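Long-range contacts in nitroreductase family protein (Lactobacillus plantarum, PDB 4QLX), which is an FMN-dependent enone reductase that probably saturates 10-oxo-11-octadecenoate to 10-oxooctadecanoate with NADH, in a pathway that detoxifies unsaturated fatty acids: residues Asp17-Arg22 with Leu156-Ala161; Val25-Asp29 with Ala195-Gln201. One frame throughout, in Å; residues are numbered along the deposited sequence.

Contact 1: residues Asp17-Arg22 with Leu156-Ala161. With FMN (flavin mononucleotide), chain C.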
ATOM      1  N   ASP A  17      -6.889  15.018   1.391  1.00 20.20           N
ATOM      2  CA  ASP A  17      -5.739  15.709   1.962  1.00 26.71           C
ATOM      3  C   ASP A  17      -4.683  14.715   2.445  1.00 22.62           C
ATOM      4  O   ASP A  17      -3.493  14.877   2.178  1.00 24.25           O
ATOM      5  CB  ASP A  17      -6.165  16.621   3.113  1.00 22.21           C
ATOM      6  CG  ASP A  17      -4.997  17.426   3.679  1.00 27.71           C
ATOM      7  OD1 ASP A  17      -4.459  18.282   2.955  1.00 22.96           O
ATOM      8  OD2 ASP A  17      -4.618  17.201   4.843  1.00 26.04           O
ATOM      9  N   VAL A  18      -5.118  13.676   3.149  1.00 22.92           N
ATOM     10  CA  VAL A  18      -4.172  12.698   3.663  1.00 19.93           C
ATOM     11  C   VAL A  18      -3.380  12.051   2.537  1.00 20.18           C
ATOM     12  O   VAL A  18      -2.150  12.042   2.565  1.00 18.89           O
ATOM     13  CB  VAL A  18      -4.892  11.617   4.501  1.00 21.45           C
ATOM     14  CG1 VAL A  18      -3.962  10.431   4.761  1.00 20.68           C
ATOM     15  CG2 VAL A  18      -5.363  12.221   5.810  1.00 22.19           C
ATOM     16  N   MET A  19      -4.082  11.539   1.525  1.00 19.55           N
ATOM     17  CA  MET A  19      -3.436  10.795   0.441  1.00 16.84           C
ATOM     18  C   MET A  19      -2.783  11.653  -0.648  1.00 18.81           C
ATOM     19  O   MET A  19      -1.684  11.337  -1.114  1.00 18.35           O
ATOM     20  CB  MET A  19      -4.462   9.846  -0.214  1.00 17.31           C
ATOM     21  CG  MET A  19      -3.890   8.947  -1.305  1.00 20.93           C
ATOM     22  SD  MET A  19      -5.173   7.874  -2.034  1.00 33.90           S
ATOM     23  CE  MET A  19      -5.879   7.173  -0.537  1.00 18.71           C
ATOM     24  N   PHE A  20      -3.453  12.723  -1.066  1.00 20.73           N
ATOM     25  CA  PHE A  20      -2.987  13.490  -2.232  1.00 21.17           C
ATOM     26  C   PHE A  20      -2.045  14.649  -1.868  1.00 22.32           C
ATOM     27  O   PHE A  20      -1.374  15.217  -2.739  1.00 20.04           O
ATOM     28  CB  PHE A  20      -4.189  14.024  -3.018  1.00 24.28           C
ATOM     29  CG  PHE A  20      -5.165  12.961  -3.434  1.00 21.08           C
ATOM     30  CD1 PHE A  20      -4.736  11.660  -3.682  1.00 20.76           C
ATOM     31  CD2 PHE A  20      -6.508  13.255  -3.577  1.00 22.35           C
ATOM     32  CE1 PHE A  20      -5.633  10.672  -4.070  1.00 21.77           C
ATOM     33  CE2 PHE A  20      -7.418  12.267  -3.958  1.00 24.26           C
ATOM     34  CZ  PHE A  20      -6.972  10.971  -4.204  1.00 23.63           C
ATOM     35  N   ASN A  21      -1.994  15.000  -0.590  1.00 22.41           N
ATOM     36  CA  ASN A  21      -1.017  15.983  -0.105  1.00 25.44           C
ATOM     37  C   ASN A  21       0.056  15.323   0.741  1.00 26.72           C
ATOM     38  O   ASN A  21       0.736  15.986   1.531  1.00 24.81           O
ATOM     39  CB  ASN A  21      -1.694  17.089   0.705  1.00 24.93           C
ATOM     40  CG  ASN A  21      -2.447  18.063  -0.165  1.00 27.63           C
ATOM     41  OD1 ASN A  21      -1.984  18.430  -1.248  1.00 33.15           O
ATOM     42  ND2 ASN A  21      -3.618  18.494   0.299  1.00 24.68           N
ATOM     43  N   ARG A  22       0.184  14.008   0.584  1.00 21.93           N
ATOM     44  CA  ARG A  22       1.231  13.239   1.244  1.00 22.63           C
ATOM     45  C   ARG A  22       2.569  13.497   0.563  1.00 24.25           C
ATOM     46  O   ARG A  22       2.669  13.423  -0.659  1.00 20.80           O
ATOM     47  CB  ARG A  22       0.918  11.731   1.211  1.00 21.72           C
ATOM     48  CG  ARG A  22       1.971  10.897   1.938  1.00 21.32           C
ATOM     49  CD  ARG A  22       2.097   9.494   1.388  1.00 17.68           C
ATOM     50  NE  ARG A  22       2.317   9.510  -0.057  1.00 19.16           N
ATOM     51  CZ  ARG A  22       3.491   9.749  -0.637  1.00 18.15           C
ATOM     52  NH1 ARG A  22       4.584   9.989   0.098  1.00 15.73           N
ATOM     53  NH2 ARG A  22       3.569   9.752  -1.960  1.00 16.53           N
ATOM     54  N   LEU A 156       1.838   4.835   6.214  1.00 14.69           N
ATOM     55  CA  LEU A 156       2.188   6.191   5.774  1.00 16.12           C
ATOM     56  C   LEU A 156       0.967   7.107   5.835  1.00 17.88           C
ATOM     57  O   LEU A 156       1.077   8.295   6.179  1.00 16.46           O
ATOM     58  CB  LEU A 156       2.760   6.178   4.354  1.00 14.98           C
ATOM     59  CG  LEU A 156       4.123   5.539   4.088  1.00 14.86           C
ATOM     60  CD1 LEU A 156       4.368   5.561   2.601  1.00 14.46           C
ATOM     61  CD2 LEU A 156       5.248   6.306   4.792  1.00 16.43           C
ATOM     62  N   LEU A 157      -0.197   6.552   5.503  1.00 15.92           N
ATOM     63  CA  LEU A 157      -1.435   7.331   5.517  1.00 18.75           C
ATOM     64  C   LEU A 157      -1.898   7.519   6.962  1.00 17.94           C
ATOM     65  O   LEU A 157      -2.293   8.613   7.354  1.00 16.11           O
ATOM     66  CB  LEU A 157      -2.534   6.644   4.666  1.00 14.70           C
ATOM     67  CG  LEU A 157      -2.134   6.491   3.190  1.00 14.22           C
ATOM     68  CD1 LEU A 157      -3.146   5.720   2.357  1.00 13.52           C
ATOM     69  CD2 LEU A 157      -1.916   7.886   2.575  1.00 18.03           C
ATOM     70  N   VAL A 158      -1.845   6.440   7.740  1.00 17.56           N
ATOM     71  CA  VAL A 158      -2.228   6.490   9.143  1.00 15.84           C
ATOM     72  C   VAL A 158      -1.413   7.567   9.853  1.00 15.83           C
ATOM     73  O   VAL A 158      -1.960   8.366  10.617  1.00 19.40           O
ATOM     74  CB  VAL A 158      -2.032   5.127   9.836  1.00 16.29           C
ATOM     75  CG1 VAL A 158      -2.153   5.274  11.338  1.00 17.65           C
ATOM     76  CG2 VAL A 158      -3.071   4.135   9.321  1.00 18.18           C
ATOM     77  N   ALA A 159      -0.121   7.605   9.564  1.00 14.36           N
ATOM     78  CA  ALA A 159       0.764   8.608  10.164  1.00 19.13           C
ATOM     79  C   ALA A 159       0.192  10.015   9.980  1.00 16.70           C
ATOM     80  O   ALA A 159       0.085  10.781  10.946  1.00 17.93           O
ATOM     81  CB  ALA A 159       2.169   8.503   9.562  1.00 14.98           C
ATOM     82  N   ARG A 160      -0.206  10.331   8.746  1.00 15.59           N
ATOM     83  CA  ARG A 160      -0.773  11.638   8.416  1.00 17.26           C
ATOM     84  C   ARG A 160      -2.154  11.838   9.035  1.00 19.63           C
ATOM     85  O   ARG A 160      -2.469  12.923   9.515  1.00 20.00           O
ATOM     86  CB  ARG A 160      -0.831  11.832   6.890  1.00 18.08           C
ATOM     87  CG  ARG A 160       0.501  12.309   6.313  1.00 20.44           C
ATOM     88  CD  ARG A 160       0.469  12.578   4.800  1.00 18.93           C
ATOM     89  NE  ARG A 160      -0.606  13.475   4.369  1.00 20.85           N
ATOM     90  CZ  ARG A 160      -0.649  14.788   4.596  1.00 26.89           C
ATOM     91  NH1 ARG A 160       0.314  15.400   5.290  1.00 19.32           N
ATOM     92  NH2 ARG A 160      -1.679  15.492   4.140  1.00 26.71           N
ATOM     93  N   ALA A 161      -2.970  10.787   9.049  1.00 15.38           N
ATOM     94  CA  ALA A 161      -4.268  10.852   9.700  1.00 16.70           C
ATOM     95  C   ALA A 161      -4.152  11.164  11.190  1.00 20.16           C
ATOM     96  O   ALA A 161      -5.098  11.677  11.793  1.00 15.90           O
ATOM     97  CB  ALA A 161      -5.031   9.539   9.496  1.00 16.28           C
TER
HETATM   98  N1  FMN C 301      13.560   7.994   0.405  1.00 20.93           N
HETATM   99  C2  FMN C 301      14.824   8.168   0.929  1.00 22.16           C
HETATM  100  O2  FMN C 301      15.223   9.287   1.226  1.00 24.40           O
HETATM  101  N3  FMN C 301      15.661   7.103   1.131  1.00 23.84           N
HETATM  102  C4  FMN C 301      15.229   5.838   0.808  1.00 22.66           C
HETATM  103  O4  FMN C 301      15.970   4.879   0.973  1.00 19.85           O
HETATM  104  C4A FMN C 301      13.966   5.653   0.268  1.00 22.25           C
HETATM  105  N5  FMN C 301      13.554   4.385  -0.053  1.00 26.56           N
HETATM  106  C5A FMN C 301      12.297   4.167  -0.564  1.00 23.14           C
HETATM  107  C6  FMN C 301      11.943   2.863  -0.854  1.00 25.95           C
HETATM  108  C7  FMN C 301      10.686   2.594  -1.365  1.00 27.20           C
HETATM  109  C7M FMN C 301      10.282   1.188  -1.676  1.00 22.85           C
HETATM  110  C8  FMN C 301       9.801   3.634  -1.583  1.00 26.73           C
HETATM  111  C8M FMN C 301       8.454   3.287  -2.126  1.00 23.43           C
HETATM  112  C9  FMN C 301      10.159   4.954  -1.287  1.00 22.83           C
HETATM  113  C9A FMN C 301      11.427   5.229  -0.771  1.00 21.88           C
HETATM  114  N10 FMN C 301      11.858   6.527  -0.460  1.00 22.42           N
HETATM  115  C10 FMN C 301      13.123   6.726   0.065  1.00 22.39           C
HETATM  116  C1' FMN C 301      10.978   7.736  -0.663  1.00 17.32           C
HETATM  117  C2' FMN C 301      10.874   8.049  -2.173  1.00 23.00           C
HETATM  118  O2' FMN C 301      12.060   8.649  -2.647  1.00 20.43           O
HETATM  119  C3' FMN C 301       9.680   8.943  -2.500  1.00 22.04           C
HETATM  120  O3' FMN C 301       8.497   8.207  -2.245  1.00 20.19           O
HETATM  121  C4' FMN C 301       9.621   9.412  -3.961  1.00 23.19           C
HETATM  122  O4' FMN C 301      10.715  10.232  -4.316  1.00 23.78           O
HETATM  123  C5' FMN C 301       8.323  10.175  -4.218  1.00 21.15           C
HETATM  124  O5' FMN C 301       8.211  11.291  -3.362  1.00 19.51           O
HETATM  125  P   FMN C 301       6.960  11.411  -2.349  1.00 20.59           P
HETATM  126  O1P FMN C 301       7.167  12.684  -1.556  1.00 19.07           O
HETATM  127  O2P FMN C 301       6.927  10.205  -1.426  1.00 21.75           O
HETATM  128  O3P FMN C 301       5.657  11.490  -3.112  1.00 19.25           O

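Contact 2: residues Val25-Asp29 with Ala195-Gln201. With FMN (flavin mononucleotide), chain C; KTC (10-oxooctadecanoic acid), chain I.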
ATOM      1  N   VAL A  25       8.592  13.044   4.098  1.00 22.07           N
ATOM      2  CA  VAL A  25       9.269  13.974   5.010  1.00 18.79           C
ATOM      3  C   VAL A  25      10.457  13.261   5.646  1.00 23.35           C
ATOM      4  O   VAL A  25      10.314  12.141   6.137  1.00 24.24           O
ATOM      5  CB  VAL A  25       8.305  14.513   6.074  1.00 18.46           C
ATOM      6  CG1 VAL A  25       9.035  15.360   7.108  1.00 25.10           C
ATOM      7  CG2 VAL A  25       7.179  15.313   5.397  1.00 22.19           C
ATOM      8  N   ARG A  26      11.633  13.898   5.612  1.00 19.89           N
ATOM      9  CA  ARG A  26      12.866  13.247   6.020  1.00 21.85           C
ATOM     10  C   ARG A  26      13.509  13.925   7.231  1.00 22.41           C
ATOM     11  O   ARG A  26      14.359  13.337   7.902  1.00 25.45           O
ATOM     12  CB  ARG A  26      13.856  13.212   4.848  1.00 26.16           C
ATOM     13  CG  ARG A  26      13.462  12.235   3.749  1.00 25.45           C
ATOM     14  CD  ARG A  26      14.308  12.398   2.488  1.00 26.25           C
ATOM     15  NE  ARG A  26      13.804  11.538   1.414  1.00 23.32           N
ATOM     16  CZ  ARG A  26      12.876  11.909   0.534  1.00 25.83           C
ATOM     17  NH1 ARG A  26      12.350  13.135   0.584  1.00 23.87           N
ATOM     18  NH2 ARG A  26      12.470  11.055  -0.397  1.00 21.34           N
ATOM     19  N   GLN A  27      13.097  15.150   7.514  1.00 24.17           N
ATOM     20  CA  GLN A  27      13.586  15.853   8.695  1.00 24.77           C
ATOM     21  C   GLN A  27      12.416  16.144   9.597  1.00 25.04           C
ATOM     22  O   GLN A  27      11.485  16.848   9.213  1.00 26.95           O
ATOM     23  CB  GLN A  27      14.297  17.151   8.319  1.00 24.27           C
ATOM     24  CG  GLN A  27      15.504  16.976   7.443  1.00 31.07           C
ATOM     25  CD  GLN A  27      16.263  18.290   7.264  1.00 37.64           C
ATOM     26  OE1 GLN A  27      16.038  19.264   8.000  1.00 38.42           O
ATOM     27  NE2 GLN A  27      17.152  18.326   6.278  1.00 35.60           N
ATOM     28  N   PHE A  28      12.443  15.585  10.794  1.00 23.86           N
ATOM     29  CA  PHE A  28      11.330  15.770  11.700  1.00 25.04           C
ATOM     30  C   PHE A  28      11.722  16.687  12.837  1.00 28.01           C
ATOM     31  O   PHE A  28      12.898  16.941  13.052  1.00 25.62           O
ATOM     32  CB  PHE A  28      10.848  14.414  12.224  1.00 24.76           C
ATOM     33  CG  PHE A  28      10.565  13.432  11.134  1.00 21.27           C
ATOM     34  CD1 PHE A  28      11.567  12.597  10.659  1.00 20.01           C
ATOM     35  CD2 PHE A  28       9.308  13.375  10.552  1.00 21.93           C
ATOM     36  CE1 PHE A  28      11.304  11.698   9.644  1.00 20.93           C
ATOM     37  CE2 PHE A  28       9.032  12.478   9.543  1.00 18.93           C
ATOM     38  CZ  PHE A  28      10.029  11.646   9.081  1.00 22.07           C
ATOM     39  N   ASP A  29      10.727  17.196  13.549  1.00 29.03           N
ATOM     40  CA  ASP A  29      10.987  17.953  14.761  1.00 30.30           C
ATOM     41  C   ASP A  29      11.454  17.003  15.863  1.00 30.13           C
ATOM     42  O   ASP A  29      10.675  16.168  16.337  1.00 24.24           O
ATOM     43  CB  ASP A  29       9.740  18.713  15.194  1.00 29.93           C
ATOM     44  CG  ASP A  29      10.000  19.638  16.376  1.00 34.49           C
ATOM     45  OD1 ASP A  29      11.086  19.542  16.991  1.00 33.44           O
ATOM     46  OD2 ASP A  29       9.109  20.448  16.701  1.00 36.97           O
ATOM     47  N   ALA A 195       9.885   5.867   8.672  1.00 19.69           N
ATOM     48  CA  ALA A 195      10.232   6.881   9.662  1.00 17.73           C
ATOM     49  C   ALA A 195       9.028   7.767   9.898  1.00 17.98           C
ATOM     50  O   ALA A 195       8.410   8.209   8.948  1.00 19.92           O
ATOM     51  CB  ALA A 195      11.441   7.717   9.197  1.00 18.87           C
ATOM     52  N   ILE A 196       8.704   8.039  11.160  1.00 18.07           N
ATOM     53  CA  ILE A 196       7.520   8.829  11.506  1.00 17.92           C
ATOM     54  C   ILE A 196       7.858   9.963  12.486  1.00 22.20           C
ATOM     55  O   ILE A 196       8.662   9.779  13.404  1.00 22.65           O
ATOM     56  CB  ILE A 196       6.419   7.937  12.151  1.00 16.27           C
ATOM     57  CG1 ILE A 196       6.079   6.732  11.260  1.00 18.66           C
ATOM     58  CG2 ILE A 196       5.171   8.740  12.491  1.00 20.25           C
ATOM     59  CD1 ILE A 196       4.948   5.830  11.844  1.00 17.78           C
ATOM     60  N   GLY A 197       7.244  11.129  12.294  1.00 22.63           N
ATOM     61  CA  GLY A 197       7.334  12.210  13.265  1.00 24.01           C
ATOM     62  C   GLY A 197       6.575  13.438  12.803  1.00 25.85           C
ATOM     63  O   GLY A 197       5.840  13.371  11.819  1.00 23.81           O
ATOM     64  N   LYS A 198       6.736  14.552  13.516  1.00 26.03           N
ATOM     65  CA  LYS A 198       6.205  15.847  13.082  1.00 28.07           C
ATOM     66  C   LYS A 198       7.167  16.495  12.117  1.00 26.76           C
ATOM     67  O   LYS A 198       8.365  16.529  12.375  1.00 26.60           O
ATOM     68  CB  LYS A 198       5.984  16.809  14.259  1.00 30.12           C
ATOM     69  CG  LYS A 198       4.665  16.682  14.993  1.00 35.61           C
ATOM     70  CD  LYS A 198       3.525  17.303  14.200  1.00 36.89           C
ATOM     71  CE  LYS A 198       3.763  18.782  13.945  1.00 46.61           C
ATOM     72  NZ  LYS A 198       2.593  19.397  13.242  1.00 50.55           N
ATOM     73  N   ALA A 199       6.642  17.029  11.023  1.00 27.06           N
ATOM     74  CA  ALA A 199       7.475  17.675  10.021  1.00 28.81           C
ATOM     75  C   ALA A 199       8.225  18.845  10.636  1.00 31.84           C
ATOM     76  O   ALA A 199       7.672  19.585  11.458  1.00 33.84           O
ATOM     77  CB  ALA A 199       6.631  18.143   8.840  1.00 30.61           C
ATOM     78  N   ALA A 200       9.491  18.983  10.255  1.00 32.43           N
ATOM     79  CA  ALA A 200      10.309  20.121  10.661  1.00 36.80           C
ATOM     80  C   ALA A 200       9.656  21.433  10.231  1.00 45.92           C
ATOM     81  O   ALA A 200       9.401  21.649   9.044  1.00 53.87           O
ATOM     82  CB  ALA A 200      11.706  20.001  10.068  1.00 33.29           C
ATOM     83  N   GLN A 201       9.391  22.309  11.193  1.00 46.66           N
ATOM     84  CA  GLN A 201       8.616  23.521  10.938  1.00 48.57           C
ATOM     85  C   GLN A 201       9.479  24.768  10.730  1.00 49.84           C
ATOM     86  O   GLN A 201      10.675  24.758  11.019  1.00 47.01           O
ATOM     87  CB  GLN A 201       7.643  23.755  12.094  1.00 48.79           C
ATOM     88  CG  GLN A 201       8.293  23.622  13.461  1.00 49.58           C
ATOM     89  CD  GLN A 201       7.278  23.541  14.581  1.00 52.30           C
ATOM     90  OE1 GLN A 201       6.110  23.214  14.350  1.00 54.61           O
ATOM     91  NE2 GLN A 201       7.714  23.833  15.804  1.00 48.76           N
TER
HETATM   92  N1  FMN C 301      13.560   7.994   0.405  1.00 20.93           N
HETATM   93  C2  FMN C 301      14.824   8.168   0.929  1.00 22.16           C
HETATM   94  O2  FMN C 301      15.223   9.287   1.226  1.00 24.40           O
HETATM   95  N3  FMN C 301      15.661   7.103   1.131  1.00 23.84           N
HETATM   96  C4  FMN C 301      15.229   5.838   0.808  1.00 22.66           C
HETATM   97  O4  FMN C 301      15.970   4.879   0.973  1.00 19.85           O
HETATM   98  C4A FMN C 301      13.966   5.653   0.268  1.00 22.25           C
HETATM   99  N5  FMN C 301      13.554   4.385  -0.053  1.00 26.56           N
HETATM  100  C5A FMN C 301      12.297   4.167  -0.564  1.00 23.14           C
HETATM  101  C6  FMN C 301      11.943   2.863  -0.854  1.00 25.95           C
HETATM  102  C7  FMN C 301      10.686   2.594  -1.365  1.00 27.20           C
HETATM  103  C7M FMN C 301      10.282   1.188  -1.676  1.00 22.85           C
HETATM  104  C8  FMN C 301       9.801   3.634  -1.583  1.00 26.73           C
HETATM  105  C8M FMN C 301       8.454   3.287  -2.126  1.00 23.43           C
HETATM  106  C9  FMN C 301      10.159   4.954  -1.287  1.00 22.83           C
HETATM  107  C9A FMN C 301      11.427   5.229  -0.771  1.00 21.88           C
HETATM  108  N10 FMN C 301      11.858   6.527  -0.460  1.00 22.42           N
HETATM  109  C10 FMN C 301      13.123   6.726   0.065  1.00 22.39           C
HETATM  110  C1' FMN C 301      10.978   7.736  -0.663  1.00 17.32           C
HETATM  111  C2' FMN C 301      10.874   8.049  -2.173  1.00 23.00           C
HETATM  112  O2' FMN C 301      12.060   8.649  -2.647  1.00 20.43           O
HETATM  113  C3' FMN C 301       9.680   8.943  -2.500  1.00 22.04           C
HETATM  114  O3' FMN C 301       8.497   8.207  -2.245  1.00 20.19           O
HETATM  115  C4' FMN C 301       9.621   9.412  -3.961  1.00 23.19           C
HETATM  116  O4' FMN C 301      10.715  10.232  -4.316  1.00 23.78           O
HETATM  117  C5' FMN C 301       8.323  10.175  -4.218  1.00 21.15           C
HETATM  118  O5' FMN C 301       8.211  11.291  -3.362  1.00 19.51           O
HETATM  119  P   FMN C 301       6.960  11.411  -2.349  1.00 20.59           P
HETATM  120  O1P FMN C 301       7.167  12.684  -1.556  1.00 19.07           O
HETATM  121  O2P FMN C 301       6.927  10.205  -1.426  1.00 21.75           O
HETATM  122  O3P FMN C 301       5.657  11.490  -3.112  1.00 19.25           O
HETATM  123  O1  KTC I 301      16.656  17.304  -0.147  1.00 53.03           O
HETATM  124  C17 KTC I 301      15.765  16.465  -0.259  1.00 47.30           C
HETATM  125  O   KTC I 301      14.533  16.732   0.182  1.00 51.59           O
HETATM  126  C16 KTC I 301      16.049  15.130  -0.904  1.00 41.81           C
HETATM  127  C15 KTC I 301      15.124  14.954  -2.098  1.00 34.15           C
HETATM  128  C14 KTC I 301      14.652  13.511  -2.203  1.00 35.42           C
HETATM  129  C13 KTC I 301      15.813  12.569  -2.482  1.00 33.70           C
HETATM  130  C12 KTC I 301      15.323  11.147  -2.703  1.00 27.05           C
HETATM  131  C11 KTC I 301      16.404  10.316  -3.381  1.00 30.35           C
HETATM  132  C10 KTC I 301      15.935   8.876  -3.605  1.00 26.96           C
HETATM  133  C9  KTC I 301      15.890   8.104  -2.297  1.00 24.56           C
HETATM  134  C8  KTC I 301      15.214   6.784  -2.568  1.00 24.35           C
HETATM  135  O2  KTC I 301      14.032   6.749  -2.900  1.00 20.87           O
HETATM  136  C7  KTC I 301      16.013   5.511  -2.441  1.00 25.71           C
HETATM  137  C6  KTC I 301      15.111   4.334  -2.783  1.00 28.51           C
HETATM  138  C5  KTC I 301      15.603   3.082  -2.076  1.00 27.90           C
HETATM  139  C4  KTC I 301      16.496   2.272  -3.004  1.00 28.83           C
HETATM  140  C3  KTC I 301      17.448   1.454  -2.153  1.00 34.96           C
HETATM  141  C2  KTC I 301      17.607   0.049  -2.706  1.00 38.87           C
HETATM  142  C1  KTC I 301      18.980  -0.521  -2.349  1.00 39.87           C
HETATM  143  C   KTC I 301      19.292  -0.435  -0.866  1.00 37.05           C
HETATM  144  O   HOH W   1       9.190  14.188  15.026  1.00 23.21           O

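Contact 1: residues Asp17-Arg22 with Leu156-Ala161
Arg160, near the end of the long helix 137-161 of this nitroreductase fold, lays its guanidinium against the C-terminal turn of helix 15-20 and hydrogen-bonds to two backbone carbonyls there. NE gives a hydrogen bond to Val18 O at 2.8 Å, in the carbonyl plane and on a lone pair. NH2 reaches Asp17 O at 2.7 Å, well out of that carbonyl's plane, while the backbone N of Asn21, just past the helix, comes to the same oxygen from the opposite face of its plane. Both acceptors lie near the guanidinium plane, and Asn21 O sits 3.5 Å above its centre, so edge and one face are both engaged. A bend at chi3 (53°) brings the group onto the carbonyls.

The tight part is apolar. Val18 CG1 packs on Leu157 CD2 at 3.9 Å, and the same leucine methyl rests on Met19 CA. Val18 and Met19 also pack against Leu15 and Gln154 of the second subunit, which places this corner at the dimer interface. Toward solvent the grip slackens: Asp17 OD2 makes a long salt bridge of 3.5 Å to Arg160 NH2, with the two charged planes well turned from one another, and it has a second partner in Asn12. Exposed Asn21 ties its ND2 to Asp17 OD1, and Asp165 holds Arg160 NH1.

Where the chain leaves the helix, the aliphatic part of Arg22 crosses that of Arg160 at about a right angle, Arg22 CG to Arg160 CD 3.6 Å. Beyond this crossing the Arg22 guanidinium reaches the FMN phosphate; its NH2 also bonds Thr48 O of the second subunit. Arg22 NH1 meets FMN O2P at 2.8 Å, almost straight at 167°.

Contact 2: residues Val25-Asp29 with Ala195-Gln201
Phe28 and Ala199 form a single beta bridge, joining the loop that follows helix 15-20 to the chain that continues strand 188-197 of the antiparallel sheet in this nitroreductase fold. Two backbone bonds make it: Ala200 N to Gln27 O at 3.1 Å, and Asp29 N to Lys198 O at 2.7 Å, the latter nearly along the C=O axis.

The Phe28 ring is the main side chain in the contact. With CG beside the backbone N (chi1 -52°), it lies back along the strand, the ring passing the backbone of Gly197 and its far end reaching Ala195. Phe28 CD2 comes to 3.5 Å from Gly197 N, Phe28 CE1 touches Ala195 CB at 4.0 Å, and the carbonyl carbon of Ile196 stands over one face, offset toward the rim. The lack of a side chain at Gly197 lets the Phe28 CB come close. On the neighbouring part of the loop, Val25 CG1 packs on Ala199 CB.

One step outward, the backbone N of Phe28 is held by Ser86 OG, and the ring also leans on Ala87. A water accepts from Lys198 N and donates to Asp29 O, tying the two backbones together beyond the bridge. The Asp29 carboxylate is secured by Asn31 N, while its OD2 only comes near Gln201 NE2 on the exposed side. Val25 is bonded through its backbone to Ala166 of strand 165-169.

Arg26 points away from this packing to the active site. Extended from CG to NE, it touches both flavin and product: C14 of the bound 10-oxooctadecanoic acid sits over one guanidinium face, and Arg26 NE donates to FMN O2 at 2.7 Å and 164°.

How the contacts relate
Both contacts fasten the chain that runs from helix 15-20 past the cofactor, and each hands one arginine to FMN: contact 1 supplies an arginine for the phosphate, contact 2 one for the flavin ring. Contact 1 is mostly buried and borders the second subunit; contact 2 is only partly buried, and its two segments touch no other protein chain of the assembly. Their chemistry differs accordingly, with an arginine side chain hydrogen-bonded to carbonyls of a helix's last turn in the first and backbone bridging plus a packed aromatic ring in the second. The two meet where Ala159 CB of helix 137-161 packs on Ile196 CG2 of strand 188-197, at 4.2 Å.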